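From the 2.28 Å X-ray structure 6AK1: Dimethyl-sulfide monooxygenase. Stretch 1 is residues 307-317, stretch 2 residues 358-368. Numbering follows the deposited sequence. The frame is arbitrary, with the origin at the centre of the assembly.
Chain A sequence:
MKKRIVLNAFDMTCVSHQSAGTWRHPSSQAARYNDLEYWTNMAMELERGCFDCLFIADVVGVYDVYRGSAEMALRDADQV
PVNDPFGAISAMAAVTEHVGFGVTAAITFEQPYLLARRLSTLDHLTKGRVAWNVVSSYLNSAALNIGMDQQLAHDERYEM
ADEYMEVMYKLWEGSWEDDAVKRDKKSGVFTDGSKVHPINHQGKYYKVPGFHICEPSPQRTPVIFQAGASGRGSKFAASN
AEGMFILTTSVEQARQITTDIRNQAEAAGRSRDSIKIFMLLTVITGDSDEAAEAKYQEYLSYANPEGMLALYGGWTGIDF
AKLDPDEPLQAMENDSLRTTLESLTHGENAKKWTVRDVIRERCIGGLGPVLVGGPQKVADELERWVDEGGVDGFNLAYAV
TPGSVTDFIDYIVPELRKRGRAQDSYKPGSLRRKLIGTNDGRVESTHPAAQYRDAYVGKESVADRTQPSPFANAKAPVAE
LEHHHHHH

Stretch 1 307-317: GMLALYGGWTG
Stretch 2, residues 358-368: VIRERCIGGLG

Residues 307-316 form the last turns of an α-helix that begins earlier in the chain, with phi/psi near -65/-40 and i-to-i+4 hydrogen bonds from L311 N to G307 O (3.3 Å) through G317 N to G313 O (2.7 Å). T316 relaxes to -113/-17, and G317 leaves the helix at 86/-1, where a CB would jam against the preceding carbonyl. In stretch 2, a helix entering from earlier in the chain carries V358 to E361 and gives way to loop around C363, with R362 N 2.9 Å from V358 O. C363 (-58/-14) and I364 (-115/125) lead into a type II' turn, G365-G368, with G366 at 68/-114, L367 at -112/12, and G368 N bonded to G365 O at 2.9 Å. The helix axes cross at 90°, 9.8 Å apart at closest approach; the nearest CA atoms across the stretches are those of M308 and C363, 5.6 Å apart.

The contact buries 495 Å², and its one hydrogen bond across the stretches runs from Y312 OH to G366 O (3.0 Å), with the acceptor near the plane of the ring. Y312 (chi1 -87°, chi2 28°) leaves its backbone sideways, but the length of its side chain carries the hydroxyl to the turn, also 3.3 Å from R362 CB. Its ring packs against aliphatic groups, CE2 lying 3.9 Å from I359 CD1 and CZ 3.7 Å from L367 CD2. R362 (m, m, m, chi4 157°) folds back on its own stretch: NH2 makes weak hydrogen bonds to G368 O (2.7 Å) and G366 O (3.4 Å), so G366 O receives both tyrosine and arginine.

M308 (t, p, p) points toward stretch 2 and is buried. Its flexible thioether chain fits beside the backbone, CE 3.5 Å from R362 O and SD 4.1 Å from G366 CA, while CB meets C363 SG (chi1 m) at 3.9 Å. Next to it, L309 (m, t), whose CA-to-CB bond points sideways, reaches CD2 to within 3.8 Å of CG2 of I359 (m, m).

W315 (chi1 -73°, chi2 -24°) brings its indole against the turn, CZ3 3.8 Å from G366 CA and CE3 3.7 Å from L367 CD1; NE1 is satisfied elsewhere in the structure. Glycine suits position 366 twice over: its phi is positive, and an ideal CB would sit only 3.1 Å from W315 CH2. L367 (m, t) leaves its backbone sideways, its branched end reaching Y312 and W315 with different methyls; T316 CG2 adds a looser contact, 4.3 Å from L367 CD1. T316 (p) turns OG1 back to Y312 O, 3.0 Å, satisfying its hydroxyl within the helix.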

# COMPACT_ATOMS: atom_id res chain seq x y z
N GLY A 307 -1.28 15.62 -18.19
CA GLY A 307 -0.93 15.09 -16.88
C GLY A 307 -1.00 13.57 -16.81
O GLY A 307 -0.17 12.93 -16.16
N MET A 308 -1.99 12.97 -17.48
CA MET A 308 -2.07 11.51 -17.49
C MET A 308 -0.98 10.90 -18.37
O MET A 308 -0.55 9.77 -18.13
CB MET A 308 -3.46 11.06 -17.95
CG MET A 308 -3.70 9.56 -17.82
SD MET A 308 -3.30 8.86 -16.18
CE MET A 308 -4.42 9.76 -15.11
N LEU A 309 -0.52 11.64 -19.39
CA LEU A 309 0.60 11.15 -20.20
C LEU A 309 1.90 11.16 -19.41
O LEU A 309 2.76 10.28 -19.62
CB LEU A 309 0.73 12.00 -21.47
CG LEU A 309 -0.46 11.82 -22.41
CD1 LEU A 309 -0.34 12.73 -23.63
CD2 LEU A 309 -0.57 10.37 -22.84
N ALA A 310 2.08 12.13 -18.52
CA ALA A 310 3.24 12.10 -17.64
C ALA A 310 3.21 10.86 -16.76
O ALA A 310 4.23 10.19 -16.58
CB ALA A 310 3.32 13.37 -16.79
N LEU A 311 2.04 10.54 -16.20
CA LEU A 311 1.93 9.38 -15.32
C LEU A 311 2.14 8.09 -16.10
O LEU A 311 2.90 7.21 -15.67
CB LEU A 311 0.57 9.36 -14.61
CG LEU A 311 0.30 10.39 -13.50
CD1 LEU A 311 -1.16 10.35 -13.08
CD2 LEU A 311 1.23 10.18 -12.29
N TYR A 312 1.49 7.98 -17.26
CA TYR A 312 1.71 6.84 -18.15
C TYR A 312 3.19 6.66 -18.46
O TYR A 312 3.71 5.54 -18.41
CB TYR A 312 0.90 7.02 -19.44
CG TYR A 312 -0.51 6.50 -19.34
CD1 TYR A 312 -1.18 6.46 -18.12
CD2 TYR A 312 -1.18 6.03 -20.47
CE1 TYR A 312 -2.49 5.97 -18.03
CE2 TYR A 312 -2.49 5.54 -20.39
CZ TYR A 312 -3.13 5.51 -19.16
OH TYR A 312 -4.41 5.03 -19.06
N GLY A 313 3.88 7.76 -18.76
CA GLY A 313 5.30 7.68 -19.07
C GLY A 313 6.10 7.01 -17.96
O GLY A 313 6.88 6.09 -18.20
N GLY A 314 5.90 7.47 -16.72
CA GLY A 314 6.58 6.84 -15.60
C GLY A 314 6.10 5.43 -15.32
O GLY A 314 6.88 4.56 -14.94
N TRP A 315 4.80 5.18 -15.50
CA TRP A 315 4.26 3.86 -15.18
C TRP A 315 4.68 2.80 -16.20
O TRP A 315 4.93 1.66 -15.82
CB TRP A 315 2.73 3.90 -15.12
CG TRP A 315 2.19 4.56 -13.93
CD1 TRP A 315 2.82 4.74 -12.72
CD2 TRP A 315 0.91 5.18 -13.82
NE1 TRP A 315 1.99 5.42 -11.86
CE2 TRP A 315 0.81 5.70 -12.51
CE3 TRP A 315 -0.17 5.33 -14.70
CZ2 TRP A 315 -0.33 6.37 -12.06
CZ3 TRP A 315 -1.30 5.99 -14.25
CH2 TRP A 315 -1.37 6.51 -12.94
N THR A 316 4.74 3.15 -17.49
CA THR A 316 5.03 2.17 -18.52
C THR A 316 6.37 2.36 -19.22
O THR A 316 6.84 1.43 -19.87
CB THR A 316 3.92 2.16 -19.60
OG1 THR A 316 4.02 3.36 -20.38
CG2 THR A 316 2.54 2.12 -18.95
N GLY A 317 6.99 3.53 -19.11
CA GLY A 317 8.20 3.81 -19.85
C GLY A 317 8.00 4.35 -21.26
O GLY A 317 8.98 4.64 -21.95
N VAL A 358 -9.20 8.12 -25.91
CA VAL A 358 -8.99 7.17 -24.82
C VAL A 358 -8.24 7.84 -23.66
O VAL A 358 -8.64 7.72 -22.50
CB VAL A 358 -8.26 5.92 -25.34
CG1 VAL A 358 -7.98 4.95 -24.21
CG2 VAL A 358 -9.10 5.25 -26.43
N ILE A 359 -7.14 8.54 -23.97
CA ILE A 359 -6.33 9.17 -22.92
C ILE A 359 -7.18 10.12 -22.08
O ILE A 359 -7.02 10.20 -20.85
CB ILE A 359 -5.12 9.89 -23.53
CG1 ILE A 359 -4.17 8.90 -24.20
CG2 ILE A 359 -4.38 10.71 -22.45
CD1 ILE A 359 -3.88 7.67 -23.37
N ARG A 360 -8.09 10.87 -22.73
CA ARG A 360 -8.96 11.79 -22.00
C ARG A 360 -9.84 11.04 -21.00
O ARG A 360 -9.93 11.43 -19.83
CB ARG A 360 -9.81 12.61 -22.97
CG ARG A 360 -10.74 13.60 -22.26
CD ARG A 360 -11.70 14.32 -23.20
NE ARG A 360 -12.73 15.03 -22.43
CZ ARG A 360 -13.91 14.52 -22.10
NH1 ARG A 360 -14.24 13.28 -22.48
NH2 ARG A 360 -14.77 15.24 -21.39
N GLU A 361 -10.50 9.96 -21.44
CA GLU A 361 -11.28 9.14 -20.51
C GLU A 361 -10.41 8.58 -19.40
O GLU A 361 -10.86 8.47 -18.25
CB GLU A 361 -11.98 7.99 -21.24
CG GLU A 361 -13.02 8.40 -22.26
CD GLU A 361 -14.44 8.28 -21.73
OE1 GLU A 361 -15.15 9.31 -21.72
OE2 GLU A 361 -14.85 7.16 -21.35
N ARG A 362 -9.17 8.21 -19.71
CA ARG A 362 -8.29 7.61 -18.71
C ARG A 362 -7.73 8.64 -17.72
O ARG A 362 -7.11 8.24 -16.74
CB ARG A 362 -7.14 6.85 -19.40
CG ARG A 362 -7.60 5.71 -20.35
CD ARG A 362 -8.69 4.82 -19.73
NE ARG A 362 -8.29 4.34 -18.42
CZ ARG A 362 -9.14 3.93 -17.47
NH1 ARG A 362 -10.44 3.94 -17.71
NH2 ARG A 362 -8.67 3.53 -16.29
N CYS A 363 -7.98 9.93 -17.93
CA CYS A 363 -7.62 10.92 -16.92
C CYS A 363 -8.28 10.65 -15.57
O CYS A 363 -7.88 11.26 -14.58
CB CYS A 363 -7.98 12.33 -17.38
SG CYS A 363 -6.83 12.98 -18.60
N ILE A 364 -9.28 9.78 -15.52
CA ILE A 364 -9.81 9.22 -14.27
C ILE A 364 -9.52 7.72 -14.26
O ILE A 364 -9.91 7.01 -15.20
CB ILE A 364 -11.32 9.45 -14.12
CG1 ILE A 364 -11.63 10.93 -13.95
CG2 ILE A 364 -11.85 8.63 -12.95
CD1 ILE A 364 -13.10 11.22 -13.91
N GLY A 365 -8.86 7.25 -13.22
CA GLY A 365 -8.66 5.83 -13.00
C GLY A 365 -7.25 5.35 -13.23
O GLY A 365 -6.89 4.27 -12.74
N GLY A 366 -6.44 6.11 -13.96
CA GLY A 366 -5.07 5.73 -14.23
C GLY A 366 -4.99 4.52 -15.13
O GLY A 366 -5.39 4.57 -16.30
N LEU A 367 -4.47 3.42 -14.57
CA LEU A 367 -4.42 2.13 -15.24
C LEU A 367 -5.34 1.12 -14.57
O LEU A 367 -5.24 -0.08 -14.85
CB LEU A 367 -2.98 1.60 -15.26
CG LEU A 367 -2.01 2.36 -16.16
CD1 LEU A 367 -0.57 1.84 -15.97
CD2 LEU A 367 -2.45 2.22 -17.60
N GLY A 368 -6.22 1.57 -13.68
CA GLY A 368 -7.16 0.69 -13.03
C GLY A 368 -8.57 0.89 -13.55
O GLY A 368 -8.89 1.89 -14.20